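Local coordinates for protein dimethyladenosine transferase, putative (Plasmodium falciparum, PDB 2H1R) that probably transfers methyl groups from S-adenosyl-L-methionine to adenine N6 atoms of ribosomal RNA, at residues Glu143-Met148 / Asp188-Lys193; Ile49-Gly54 / Ser78-Arg83; Ala231-Leu236 / Pro255-Cys260; Gly153-Ser158 / Arg218-Leu223; Thr102-Phe107 / Ile123-Ser128. All blocks are in the same frame, centred on the assembly; numbering follows the deposited sequence.

Contact 1. Residues Glu143-Met148 / Asp188-Lys193; sequences EFAERM and DSVIVK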
# COMPACT_ATOMS: atom_id res chain seq x y z
N GLU A 143 0.61 -10.26 11.51
CA GLU A 143 -0.83 -9.94 11.53
C GLU A 143 -1.11 -8.91 10.42
O GLU A 143 -2.08 -9.05 9.65
CB GLU A 143 -1.22 -9.39 12.92
CG GLU A 143 -0.79 -10.22 14.20
CD GLU A 143 0.74 -10.34 14.48
OE1 GLU A 143 1.38 -11.26 13.97
OE2 GLU A 143 1.31 -9.54 15.27
N PHE A 144 -0.21 -7.92 10.29
CA PHE A 144 -0.35 -6.90 9.25
C PHE A 144 -0.18 -7.49 7.87
O PHE A 144 -0.97 -7.23 6.98
CB PHE A 144 0.61 -5.73 9.48
CG PHE A 144 0.40 -4.59 8.51
CD1 PHE A 144 -0.53 -3.59 8.79
CD2 PHE A 144 1.10 -4.52 7.32
CE1 PHE A 144 -0.73 -2.54 7.89
CE2 PHE A 144 0.89 -3.47 6.42
CZ PHE A 144 -0.03 -2.49 6.70
N ALA A 145 0.87 -8.28 7.68
CA ALA A 145 1.06 -8.99 6.41
C ALA A 145 -0.12 -9.89 6.04
O ALA A 145 -0.44 -9.97 4.87
CB ALA A 145 2.35 -9.76 6.42
N GLU A 146 -0.75 -10.56 7.01
CA GLU A 146 -1.89 -11.45 6.68
C GLU A 146 -3.04 -10.63 6.07
O GLU A 146 -3.70 -11.08 5.15
CB GLU A 146 -2.48 -12.15 7.92
CG GLU A 146 -1.77 -13.33 8.59
CD GLU A 146 -2.59 -13.75 9.84
OE1 GLU A 146 -3.85 -13.92 9.71
OE2 GLU A 146 -2.01 -13.85 10.96
N ARG A 147 -3.25 -9.42 6.59
CA ARG A 147 -4.22 -8.45 6.04
C ARG A 147 -3.93 -8.00 4.60
O ARG A 147 -4.82 -7.93 3.76
CB ARG A 147 -4.22 -7.21 6.91
CG ARG A 147 -4.77 -7.37 8.31
CD ARG A 147 -5.68 -6.19 8.65
NE ARG A 147 -4.98 -4.96 8.94
CZ ARG A 147 -5.41 -3.73 8.62
NH1 ARG A 147 -6.54 -3.55 7.93
NH2 ARG A 147 -4.69 -2.67 8.95
N MET A 148 -2.66 -7.72 4.29
CA MET A 148 -2.31 -7.31 2.96
C MET A 148 -2.55 -8.49 2.03
O MET A 148 -2.86 -8.31 0.88
CB MET A 148 -0.82 -6.92 2.89
CG MET A 148 -0.48 -5.63 3.61
SD MET A 148 1.31 -5.42 3.56
CE MET A 148 1.56 -5.00 1.81
N ASP A 188 5.95 -12.74 15.46
CA ASP A 188 6.55 -13.27 14.24
C ASP A 188 6.28 -12.37 13.06
O ASP A 188 5.38 -11.53 13.13
CB ASP A 188 6.00 -14.66 13.98
CG ASP A 188 6.21 -15.58 15.17
OD1 ASP A 188 7.38 -15.87 15.51
OD2 ASP A 188 5.20 -15.97 15.80
N SER A 189 7.06 -12.55 11.99
CA SER A 189 7.00 -11.62 10.84
C SER A 189 6.84 -12.36 9.53
O SER A 189 6.90 -13.58 9.47
CB SER A 189 8.24 -10.73 10.78
OG SER A 189 8.34 -9.82 11.88
N VAL A 190 6.62 -11.59 8.46
CA VAL A 190 6.39 -12.13 7.14
C VAL A 190 7.02 -11.12 6.17
O VAL A 190 6.90 -9.92 6.38
CB VAL A 190 4.88 -12.26 6.81
CG1 VAL A 190 4.64 -12.61 5.31
CG2 VAL A 190 4.22 -13.33 7.70
N ILE A 191 7.69 -11.63 5.15
CA ILE A 191 8.22 -10.80 4.07
C ILE A 191 7.33 -10.94 2.87
O ILE A 191 7.01 -12.07 2.44
CB ILE A 191 9.68 -11.19 3.72
CG1 ILE A 191 10.53 -10.99 4.99
CG2 ILE A 191 10.16 -10.33 2.50
CD1 ILE A 191 11.87 -11.63 4.97
N VAL A 192 6.93 -9.80 2.33
CA VAL A 192 6.06 -9.74 1.15
C VAL A 192 6.78 -8.96 0.05
O VAL A 192 7.71 -8.17 0.36
CB VAL A 192 4.67 -9.08 1.46
CG1 VAL A 192 3.90 -9.89 2.49
CG2 VAL A 192 4.82 -7.68 1.94
N LYS A 193 6.38 -9.21 -1.19
CA LYS A 193 6.89 -8.50 -2.36
C LYS A 193 5.75 -7.79 -3.05
O LYS A 193 4.66 -8.35 -3.19
CB LYS A 193 7.53 -9.50 -3.33
CG LYS A 193 8.15 -8.87 -4.60
CD LYS A 193 8.85 -9.96 -5.45
CE LYS A 193 7.83 -10.77 -6.29
NZ LYS A 193 8.42 -11.94 -7.10
O HOH W 1 2.87 -12.69 15.92
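Val-190 sets CG1 anti to its backbone N (chi1 170°) and CG2 anti to its carbonyl carbon, which leaves CB and CG1 to meet the methyl of Ala-145; on the helix, Glu-143 bends at chi2 (66°), and its carboxylate swings round to the start of the strand. The closest touch is at the middle, where Ala-145 CB rests 3.6 Å from Val-190 CB. The same methyl reaches Val-192, with CG1 at 4.2 Å from Ala-145 CB, so one small residue sits against two strand residues that point to the same side of the sheet. One turn on, Met-148 CE touches Val-192 CG2, and Phe-140 and Val-164 also pack on that methionine. With alanine at the centre, the axes of the helix and strand segments come within 7.6 Å and run at 38° to each other. The polar end is bridged by water: it donates to Glu-143 OE1 at 2.8 Å and accepts from Asp-188 N at 3.1 Å. Both acids have other partners besides, Glu-143 OE2 taking a hydrogen bond from Gln-141 and Asp-188 OD2 forming a salt bridge with Arg-178. This is a short helix lying on strand 189-196, which runs antiparallel beside strand 135-141, an arrangement characteristic of the Rossmann-like fold of class I methyltransferases, whose mixed seven-stranded sheet carries helices on its faces.

Contact 2. Residues Ile49-Gly54 / Ser78-Arg83; sequences IGCGTG and SEVKKR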
# COMPACT_ATOMS: atom_id res chain seq x y z
N ILE A 49 15.39 0.77 4.07
CA ILE A 49 14.85 1.46 5.25
C ILE A 49 15.15 0.58 6.45
O ILE A 49 14.63 -0.55 6.55
CB ILE A 49 13.33 1.71 5.14
CG1 ILE A 49 12.99 2.46 3.85
CG2 ILE A 49 12.83 2.47 6.36
CD1 ILE A 49 11.47 2.64 3.66
N GLY A 50 16.01 1.06 7.34
CA GLY A 50 16.38 0.31 8.54
C GLY A 50 17.55 -0.64 8.33
O GLY A 50 17.35 -1.85 8.15
N CYS A 51 18.77 -0.12 8.39
CA CYS A 51 19.94 -0.93 8.01
C CYS A 51 20.58 -1.79 9.12
O CYS A 51 21.45 -2.62 8.83
CB CYS A 51 21.00 -0.07 7.31
SG CYS A 51 21.61 1.28 8.33
N GLY A 52 20.13 -1.61 10.36
CA GLY A 52 20.71 -2.35 11.49
C GLY A 52 22.22 -2.31 11.52
O GLY A 52 22.83 -1.24 11.54
N THR A 53 22.84 -3.49 11.50
CA THR A 53 24.29 -3.60 11.55
C THR A 53 24.92 -3.62 10.13
O THR A 53 26.15 -3.75 9.99
CB THR A 53 24.71 -4.88 12.26
OG1 THR A 53 24.19 -5.99 11.52
CG2 THR A 53 24.16 -4.92 13.68
N GLY A 54 24.07 -3.52 9.12
CA GLY A 54 24.51 -3.49 7.72
C GLY A 54 24.64 -4.87 7.13
O GLY A 54 25.27 -5.02 6.07
N SER A 78 26.99 5.28 11.38
CA SER A 78 28.43 5.41 11.18
C SER A 78 29.16 4.08 11.21
O SER A 78 30.19 3.93 10.57
CB SER A 78 29.06 6.41 12.17
OG SER A 78 29.51 5.76 13.35
N GLU A 79 28.64 3.10 11.95
CA GLU A 79 29.26 1.76 11.94
C GLU A 79 29.06 1.04 10.59
O GLU A 79 29.97 0.39 10.08
CB GLU A 79 28.78 0.90 13.11
CG GLU A 79 29.54 1.13 14.42
CD GLU A 79 31.05 0.92 14.28
OE1 GLU A 79 31.80 1.92 14.47
OE2 GLU A 79 31.51 -0.22 14.00
N VAL A 80 27.85 1.15 10.03
CA VAL A 80 27.52 0.52 8.75
C VAL A 80 28.35 1.15 7.63
O VAL A 80 28.94 0.46 6.81
CB VAL A 80 26.02 0.67 8.43
CG1 VAL A 80 25.69 0.12 7.05
CG2 VAL A 80 25.20 -0.06 9.47
N LYS A 81 28.38 2.48 7.61
CA LYS A 81 29.26 3.25 6.72
C LYS A 81 30.70 2.76 6.78
O LYS A 81 31.27 2.41 5.76
CB LYS A 81 29.18 4.73 7.06
CG LYS A 81 28.53 5.58 5.98
CD LYS A 81 29.60 6.23 5.06
CE LYS A 81 29.63 5.66 3.61
NZ LYS A 81 30.10 4.22 3.52
N LYS A 82 31.28 2.68 7.98
CA LYS A 82 32.64 2.14 8.16
C LYS A 82 32.78 0.73 7.63
O LYS A 82 33.78 0.40 6.96
CB LYS A 82 33.07 2.16 9.63
CG LYS A 82 33.44 3.56 10.10
CD LYS A 82 33.59 3.62 11.62
CE LYS A 82 33.71 5.07 12.06
NZ LYS A 82 33.47 5.20 13.53
N ARG A 83 31.79 -0.09 7.93
CA ARG A 83 31.79 -1.47 7.50
C ARG A 83 31.82 -1.60 5.98
O ARG A 83 32.61 -2.36 5.43
CB ARG A 83 30.55 -2.19 8.03
CG ARG A 83 30.51 -3.64 7.64
CD ARG A 83 29.23 -4.29 8.05
NE ARG A 83 29.26 -5.67 7.63
CZ ARG A 83 28.34 -6.56 7.95
NH1 ARG A 83 27.31 -6.21 8.71
NH2 ARG A 83 28.47 -7.81 7.50
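The loop 49-54 leaves strand 45-49 and folds into a type II' beta turn from Cys-51 to Gly-54, closed by Gly-54 N to Cys-51 O, and the turn lies against helix 74-86 with the CA atoms of Gly-54 and Val-80 only 5.1 Å apart. Val-80 drives its two methyls into the turn. CG2 is 3.4 Å from Gly-52 O and also touches Thr-53 C and Cys-51 SG, while CG1 lies over Gly-54 CA; Gly-54, at positive phi, has no side chain to get in the way of that methyl. This is the glycine-rich loop after the first strand of a class I methyltransferase, the part that, as in its relatives, probably cradles S-adenosyl-L-methionine; Gly-50 is predicted to bind it, as is Asp-71, whose carboxylate weakly accepts from Cys-51 N. Arg-83, extended from CG to NE with chi1 at -179°, reaches across to the turn. Its NH1 donates to Thr-53 O at 3.0 Å with an N-H...O angle of 151°; the oxygen lies in the guanidinium plane, but NH1 stands above the plane of the carbonyl. Gly-54 O sits over one guanidinium face, toward its rim. Asn-55 OD1 takes a second bond from NH1, and Glu-87 pairs with NE.

Contact 3. Residues Ala231-Leu236 / Pro255-Cys260; sequences AVLNML and PFKKYC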
# COMPACT_ATOMS: atom_id res chain seq x y z
N ALA A 231 -27.59 9.89 5.87
CA ALA A 231 -26.33 10.65 6.05
C ALA A 231 -25.38 10.53 4.85
O ALA A 231 -24.74 11.51 4.46
CB ALA A 231 -25.65 10.27 7.31
N VAL A 232 -25.35 9.35 4.22
CA VAL A 232 -24.52 9.09 3.03
C VAL A 232 -25.11 9.84 1.87
O VAL A 232 -24.40 10.54 1.17
CB VAL A 232 -24.41 7.57 2.70
CG1 VAL A 232 -23.68 7.33 1.35
CG2 VAL A 232 -23.68 6.85 3.81
N LEU A 233 -26.43 9.69 1.65
CA LEU A 233 -27.11 10.42 0.57
C LEU A 233 -26.96 11.95 0.69
O LEU A 233 -26.82 12.65 -0.34
CB LEU A 233 -28.59 10.03 0.46
CG LEU A 233 -28.85 8.58 0.12
CD1 LEU A 233 -30.31 8.36 0.39
CD2 LEU A 233 -28.49 8.29 -1.37
N ASN A 234 -27.00 12.48 1.92
CA ASN A 234 -26.91 13.93 2.11
C ASN A 234 -25.50 14.39 1.75
O ASN A 234 -25.32 15.42 1.03
CB ASN A 234 -27.23 14.33 3.57
CG ASN A 234 -28.73 14.36 3.85
OD1 ASN A 234 -29.55 14.26 2.95
ND2 ASN A 234 -29.08 14.47 5.12
N MET A 235 -24.50 13.66 2.24
CA MET A 235 -23.12 13.98 1.88
C MET A 235 -22.92 13.93 0.37
O MET A 235 -22.31 14.83 -0.19
CB MET A 235 -22.09 13.08 2.57
CG MET A 235 -20.69 13.11 1.85
SD MET A 235 -19.58 12.01 2.72
CE MET A 235 -20.17 10.41 2.10
N LEU A 236 -23.39 12.87 -0.29
CA LEU A 236 -23.17 12.72 -1.72
C LEU A 236 -23.92 13.79 -2.53
O LEU A 236 -23.38 14.35 -3.49
CB LEU A 236 -23.51 11.30 -2.20
CG LEU A 236 -22.57 10.19 -1.72
CD1 LEU A 236 -23.00 8.90 -2.34
CD2 LEU A 236 -21.10 10.54 -2.08
N PRO A 255 -35.04 12.56 -8.35
CA PRO A 255 -34.66 12.39 -6.93
C PRO A 255 -33.25 11.81 -6.78
O PRO A 255 -32.94 10.81 -7.40
CB PRO A 255 -35.71 11.43 -6.36
CG PRO A 255 -36.47 10.89 -7.51
CD PRO A 255 -36.23 11.76 -8.71
N PHE A 256 -32.43 12.45 -5.96
CA PHE A 256 -31.01 12.06 -5.87
C PHE A 256 -30.86 10.65 -5.37
O PHE A 256 -30.00 9.91 -5.83
CB PHE A 256 -30.21 12.96 -4.95
CG PHE A 256 -28.75 12.68 -4.95
CD1 PHE A 256 -27.93 13.12 -6.00
CD2 PHE A 256 -28.17 11.91 -3.94
CE1 PHE A 256 -26.54 12.87 -6.00
CE2 PHE A 256 -26.78 11.64 -3.94
CZ PHE A 256 -25.97 12.09 -4.97
N LYS A 257 -31.67 10.28 -4.37
CA LYS A 257 -31.61 8.89 -3.88
C LYS A 257 -31.72 7.86 -5.01
O LYS A 257 -30.90 6.92 -5.08
CB LYS A 257 -32.66 8.63 -2.81
CG LYS A 257 -32.63 7.20 -2.28
CD LYS A 257 -33.67 7.03 -1.19
CE LYS A 257 -33.85 5.56 -0.86
NZ LYS A 257 -34.81 5.44 0.28
N LYS A 258 -32.70 8.03 -5.91
CA LYS A 258 -32.86 7.13 -7.08
C LYS A 258 -31.70 7.24 -8.10
O LYS A 258 -31.22 6.24 -8.65
CB LYS A 258 -34.21 7.40 -7.77
CG LYS A 258 -34.67 6.26 -8.65
CD LYS A 258 -36.10 6.56 -9.22
CE LYS A 258 -36.65 5.37 -9.98
NZ LYS A 258 -37.00 4.28 -9.01
N TYR A 259 -31.31 8.47 -8.37
CA TYR A 259 -30.11 8.80 -9.19
C TYR A 259 -28.86 8.02 -8.74
O TYR A 259 -28.19 7.37 -9.54
CB TYR A 259 -29.84 10.30 -9.06
CG TYR A 259 -28.88 10.85 -10.10
CD1 TYR A 259 -29.08 10.65 -11.48
CD2 TYR A 259 -27.75 11.55 -9.69
CE1 TYR A 259 -28.15 11.17 -12.42
CE2 TYR A 259 -26.85 12.07 -10.61
CZ TYR A 259 -27.07 11.90 -11.94
OH TYR A 259 -26.13 12.43 -12.80
N CYS A 260 -28.58 8.10 -7.45
CA CYS A 260 -27.42 7.44 -6.85
C CYS A 260 -27.60 5.89 -6.80
O CYS A 260 -26.74 5.14 -7.25
CB CYS A 260 -27.18 8.08 -5.46
SG CYS A 260 -25.76 7.53 -4.52
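Helices 230-246 and 256-266 meet at right angles, their segment axes crossing at 90° with a closest approach of 10.4 Å, and Pro-255 sits at the N-cap of the second. Phe-256, in the first turn after that proline, reaches across to the first helix. Its CG is anti to the backbone N (chi1 -174°), which sends the ring toward Leu-233 and Leu-236. There CE2 lies 3.7 Å from Leu-236 CB, CZ lies 3.6 Å from Leu-236 C, and CE2 is also 3.7 Å from Leu-233 O, so the ring rests partly on helix backbone, with the two backbone atoms meeting it obliquely. Leu-233 instead sends its branch toward the next residue of the second helix: Leu-233 CD1 lies 3.7 Å from Lys-257 CG, and the two side chains cross at a slant. The lysine is extended all the way, which carries its amino group on past the leucine while CB, CG and CD cover the methyl. Farther along the second helix, Cys-260 completes the patch with its thiol. SG stands 3.8 Å from Leu-236 CD1 and 4.2 Å from Leu-233 CD2, bringing both leucines to one sulfur. The surroundings thicken this apolar seam, for Phe-296 packs on Leu-236, Ile-294 on Phe-256, and Phe-227 of helix 223-227 on Leu-236. The site predicted for S-adenosyl-L-methionine is remote; what is built here is an orthogonal helix pair in the all-helical C-terminal part, characteristic of the rRNA adenine dimethyltransferase family.

Contact 4. Residues Gly153-Ser158 / Arg218-Leu223; sequences GDSNYS and RKRKTL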
# COMPACT_ATOMS: atom_id res chain seq x y z
N GLY A 153 -13.59 -12.06 0.73
CA GLY A 153 -14.66 -12.74 1.44
C GLY A 153 -14.27 -13.24 2.84
O GLY A 153 -15.17 -13.53 3.63
N ASP A 154 -12.97 -13.33 3.15
CA ASP A 154 -12.49 -13.65 4.54
C ASP A 154 -12.70 -12.45 5.44
O ASP A 154 -12.69 -11.30 4.97
CB ASP A 154 -11.03 -14.12 4.59
CG ASP A 154 -10.81 -15.52 3.95
OD1 ASP A 154 -11.77 -16.21 3.55
OD2 ASP A 154 -9.63 -15.96 3.89
N SER A 155 -12.93 -12.68 6.75
CA SER A 155 -13.28 -11.58 7.63
C SER A 155 -12.14 -10.59 7.87
O SER A 155 -12.40 -9.48 8.33
CB SER A 155 -13.83 -12.08 8.98
OG SER A 155 -15.05 -12.77 8.77
N ASN A 156 -10.91 -10.98 7.56
CA ASN A 156 -9.76 -10.03 7.72
C ASN A 156 -9.47 -9.28 6.40
O ASN A 156 -8.47 -8.55 6.29
CB ASN A 156 -8.47 -10.74 8.23
CG ASN A 156 -7.95 -11.76 7.25
OD1 ASN A 156 -8.70 -12.32 6.43
ND2 ASN A 156 -6.63 -12.01 7.29
N TYR A 157 -10.34 -9.43 5.42
CA TYR A 157 -10.19 -8.71 4.12
C TYR A 157 -10.73 -7.30 4.31
O TYR A 157 -11.81 -7.12 4.83
CB TYR A 157 -10.96 -9.49 3.07
CG TYR A 157 -10.97 -8.96 1.66
CD1 TYR A 157 -9.84 -9.04 0.85
CD2 TYR A 157 -12.13 -8.39 1.13
CE1 TYR A 157 -9.86 -8.61 -0.49
CE2 TYR A 157 -12.16 -7.95 -0.19
CZ TYR A 157 -11.01 -8.03 -0.98
OH TYR A 157 -11.05 -7.59 -2.29
N SER A 158 -9.95 -6.28 3.92
CA SER A 158 -10.26 -4.90 4.35
C SER A 158 -9.92 -3.87 3.26
O SER A 158 -9.44 -4.24 2.16
CB SER A 158 -9.53 -4.57 5.66
OG SER A 158 -8.14 -4.39 5.40
N ARG A 218 -19.25 -0.76 6.99
CA ARG A 218 -20.03 -1.93 7.41
C ARG A 218 -19.84 -2.92 6.28
O ARG A 218 -20.67 -3.03 5.41
CB ARG A 218 -21.52 -1.52 7.64
CG ARG A 218 -21.66 -0.47 8.77
CD ARG A 218 -23.07 0.01 9.11
NE ARG A 218 -24.07 0.07 8.03
CZ ARG A 218 -24.49 1.19 7.44
NH1 ARG A 218 -23.96 2.36 7.76
NH2 ARG A 218 -25.42 1.13 6.49
N LYS A 219 -18.70 -3.62 6.31
CA LYS A 219 -18.25 -4.37 5.12
C LYS A 219 -19.06 -5.63 4.78
O LYS A 219 -19.04 -6.11 3.65
CB LYS A 219 -16.76 -4.65 5.23
CG LYS A 219 -16.36 -5.72 6.32
CD LYS A 219 -14.79 -5.69 6.44
CE LYS A 219 -14.28 -6.70 7.47
NZ LYS A 219 -12.77 -6.75 7.53
N ARG A 220 -19.82 -6.15 5.75
CA ARG A 220 -20.76 -7.25 5.44
C ARG A 220 -22.23 -6.82 5.17
O ARG A 220 -23.12 -7.68 5.03
CB ARG A 220 -20.65 -8.35 6.51
CG ARG A 220 -19.30 -9.05 6.48
CD ARG A 220 -19.30 -10.30 7.36
NE ARG A 220 -18.08 -11.08 7.22
CZ ARG A 220 -17.81 -11.95 6.24
NH1 ARG A 220 -18.64 -12.16 5.23
NH2 ARG A 220 -16.65 -12.58 6.25
N LYS A 221 -22.48 -5.51 5.09
CA LYS A 221 -23.83 -5.01 4.70
C LYS A 221 -23.86 -4.89 3.19
O LYS A 221 -22.79 -4.67 2.57
CB LYS A 221 -24.13 -3.64 5.31
CG LYS A 221 -24.28 -3.61 6.83
CD LYS A 221 -25.61 -4.25 7.30
N THR A 222 -25.04 -5.04 2.56
CA THR A 222 -25.11 -4.86 1.11
C THR A 222 -24.90 -3.36 0.71
O THR A 222 -25.09 -2.45 1.53
CB THR A 222 -26.42 -5.36 0.52
OG1 THR A 222 -27.46 -4.44 0.91
CG2 THR A 222 -26.74 -6.83 1.00
N LEU A 223 -24.48 -3.13 -0.54
CA LEU A 223 -24.23 -1.77 -1.01
C LEU A 223 -25.52 -0.95 -1.00
O LEU A 223 -25.49 0.24 -0.70
CB LEU A 223 -23.61 -1.78 -2.41
CG LEU A 223 -22.19 -2.39 -2.47
CD1 LEU A 223 -21.64 -2.18 -3.89
CD2 LEU A 223 -21.31 -1.69 -1.43
O HOH W 2 -17.73 -13.51 2.82
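Two basic side chains of the loop 218-223 do the bonding, and three of their four direct acceptors are backbone carbonyls of the loop 153-158. The ammonium group comes first. Lys-219 NZ donates to Ser-155 O at 2.9 Å and to Tyr-157 O at 2.9 Å, gripping two carbonyls of the type I turn from Asp-154 to Tyr-157, one inside it and one at its last residue; in each case NZ stands above the plane of the carbonyl. The lysine gets there with CG tucked between its backbone N and carbonyl carbon (chi1 71°) and the rest of the chain stretched straight. The guanidinium makes the second set. Arg-220 NH2 gives to Ser-155 OG at 3.0 Å and to Gly-153 O at 3.2 Å, the first of them the straighter, with an N-H...O angle of 156° against 143°. Both oxygens lie at the guanidinium edge, though tilted out of its plane. A water makes the third link: it donates to Gly-153 O at 2.7 Å and accepts from Arg-220 NH1 at 2.9 Å, so that this carbonyl oxygen takes two hydrogen bonds. Away from the interface, Tyr-157 OH bonds to Leu-277 O, and Arg-220 O receives Arg-273 NH2. The Asp-154 carboxylate makes no direct contact, OD1 being 6.7 Å from Arg-220 NH2, though it may add some longer-range attraction; the hold rests on directed hydrogen bonds from cations to neutral oxygens, joining the methyltransferase part to the C-terminal helical part.

Contact 5. Residues Thr102-Phe107 / Ile123-Ser128; sequences TVFPKF and IFKLIS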
# COMPACT_ATOMS: atom_id res chain seq x y z
N THR A 102 11.14 11.38 6.46
CA THR A 102 12.12 11.52 5.36
C THR A 102 11.49 11.53 3.96
O THR A 102 10.69 10.65 3.63
CB THR A 102 13.18 10.37 5.39
OG1 THR A 102 13.78 10.29 6.69
CG2 THR A 102 14.28 10.60 4.34
N VAL A 103 11.85 12.53 3.15
CA VAL A 103 11.43 12.51 1.75
C VAL A 103 12.18 11.36 1.06
O VAL A 103 13.40 11.25 1.21
CB VAL A 103 11.67 13.87 1.03
CG1 VAL A 103 13.16 14.23 0.96
CG2 VAL A 103 11.04 13.87 -0.38
N PHE A 104 11.46 10.49 0.37
CA PHE A 104 12.12 9.40 -0.34
C PHE A 104 12.79 9.93 -1.60
O PHE A 104 12.17 10.69 -2.35
CB PHE A 104 11.14 8.28 -0.72
CG PHE A 104 10.73 7.39 0.43
CD1 PHE A 104 11.32 7.50 1.69
CD2 PHE A 104 9.78 6.40 0.23
CE1 PHE A 104 10.92 6.65 2.75
CE2 PHE A 104 9.38 5.56 1.26
CZ PHE A 104 9.95 5.69 2.53
N PRO A 105 14.04 9.50 -1.85
CA PRO A 105 14.69 9.75 -3.15
C PRO A 105 14.01 8.94 -4.27
O PRO A 105 13.17 8.08 -3.98
CB PRO A 105 16.10 9.20 -2.94
CG PRO A 105 15.92 8.12 -1.92
CD PRO A 105 14.92 8.73 -0.95
N LYS A 106 14.36 9.22 -5.52
CA LYS A 106 13.94 8.35 -6.61
C LYS A 106 14.70 7.04 -6.38
O LYS A 106 15.89 7.05 -6.03
CB LYS A 106 14.25 8.94 -7.99
N PHE A 107 13.99 5.93 -6.50
CA PHE A 107 14.60 4.63 -6.31
C PHE A 107 13.87 3.63 -7.20
O PHE A 107 12.72 3.87 -7.64
CB PHE A 107 14.58 4.20 -4.82
CG PHE A 107 13.18 3.98 -4.28
CD1 PHE A 107 12.59 2.73 -4.38
CD2 PHE A 107 12.47 5.02 -3.71
CE1 PHE A 107 11.29 2.51 -3.92
CE2 PHE A 107 11.19 4.82 -3.20
CZ PHE A 107 10.59 3.57 -3.33
N ILE A 123 2.78 1.82 3.78
CA ILE A 123 2.03 1.40 2.61
C ILE A 123 1.44 2.58 1.84
O ILE A 123 1.57 2.64 0.63
CB ILE A 123 0.91 0.38 2.98
CG1 ILE A 123 1.50 -0.98 3.40
CG2 ILE A 123 -0.11 0.22 1.83
CD1 ILE A 123 2.53 -1.55 2.42
N PHE A 124 0.78 3.50 2.54
CA PHE A 124 0.20 4.68 1.89
C PHE A 124 1.28 5.57 1.25
O PHE A 124 1.08 6.14 0.16
CB PHE A 124 -0.61 5.48 2.91
N LYS A 125 2.42 5.70 1.92
CA LYS A 125 3.55 6.44 1.35
C LYS A 125 4.04 5.80 0.05
O LYS A 125 4.27 6.51 -0.94
CB LYS A 125 4.71 6.52 2.33
CG LYS A 125 5.72 7.59 1.92
CD LYS A 125 6.72 7.87 2.98
CE LYS A 125 7.48 9.14 2.61
NZ LYS A 125 8.44 9.40 3.70
N LEU A 126 4.20 4.48 0.06
CA LEU A 126 4.63 3.80 -1.16
C LEU A 126 3.62 3.93 -2.32
O LEU A 126 4.03 4.20 -3.44
CB LEU A 126 4.93 2.34 -0.86
CG LEU A 126 6.17 2.06 -0.03
CD1 LEU A 126 6.22 0.58 0.29
CD2 LEU A 126 7.38 2.45 -0.85
N ILE A 127 2.31 3.79 -2.06
CA ILE A 127 1.28 4.00 -3.12
C ILE A 127 1.35 5.41 -3.76
O ILE A 127 1.18 5.58 -4.98
CB ILE A 127 -0.17 3.70 -2.62
CG1 ILE A 127 -0.35 2.20 -2.34
CG2 ILE A 127 -1.25 4.22 -3.64
CD1 ILE A 127 -1.50 1.88 -1.33
N SER A 128 1.63 6.41 -2.94
CA SER A 128 1.64 7.78 -3.39
C SER A 128 3.01 8.24 -3.94
O SER A 128 3.07 9.29 -4.56
CB SER A 128 1.12 8.67 -2.28
OG SER A 128 2.04 8.67 -1.22
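Lys-125 crosses the Phe-104 side chain at a slant, and its end passes over one face of the ring. Its CG stands opposite the backbone N (chi1 -164°) and the chain is extended beyond, which carries CE over the centre of the ring, 4.0 Å from the centroid and 1° off the normal, a CH-pi contact; NZ, a little farther along, is 4.1 Å from the centroid and 22° off the normal, a cation-pi contact over the same face. From there the ammonium group goes on to Thr-102 O, donating at 2.6 Å, with NZ tilted moderately from the carbonyl plane. Ala-99 O also accepts from NZ, and Ile-100 O does so weakly, so three backbone oxygens of one loop accept from the ammonium. The loop lies between strands 92-93 and 109-113 of the Rossmann-like sheet, and the helix 119-128 follows the second of these, with Asn-113 at the strand's end predicted to bind S-adenosyl-L-methionine. Leu-126, the next residue along the helix, bridges the two aromatics. Its CD2 touches Phe-104 at the ring edge, 4.3 Å from CE2, and reaches Phe-107 at its edge too, 4.2 Å from CZ. Phe-107 is also met by the rings of His-129 and Phe-133, while Phe-104 also touches Leu-47, Ile-49 and Ile-70.

How the contacts relate
Contacts 1, 2 and 5 belong to the Rossmann-like methyltransferase fold; contact 4 joins that fold to the C-terminal helices, where contact 3 lies. Contact 5 lies between the other two of the first group and touches both: Phe-104 CZ packs 3.6 Å from Ile-49 CD1 of contact 2, and Ile-123 CD1 lies 3.6 Å from Met-148 CE of contact 1. Contact 2 holds the predicted cofactor residue Gly-50, about 10 Å from the Phe-104 side chain of contact 5. Contact 1 passes on to contact 4 through Arg-147 NH1, 3.1 Å from Ser-158 OG. Contacts 3 and 4 do not touch, their nearest atoms being about 6 Å apart, and the centre of contact 3 is about 55 Å from that of contact 2.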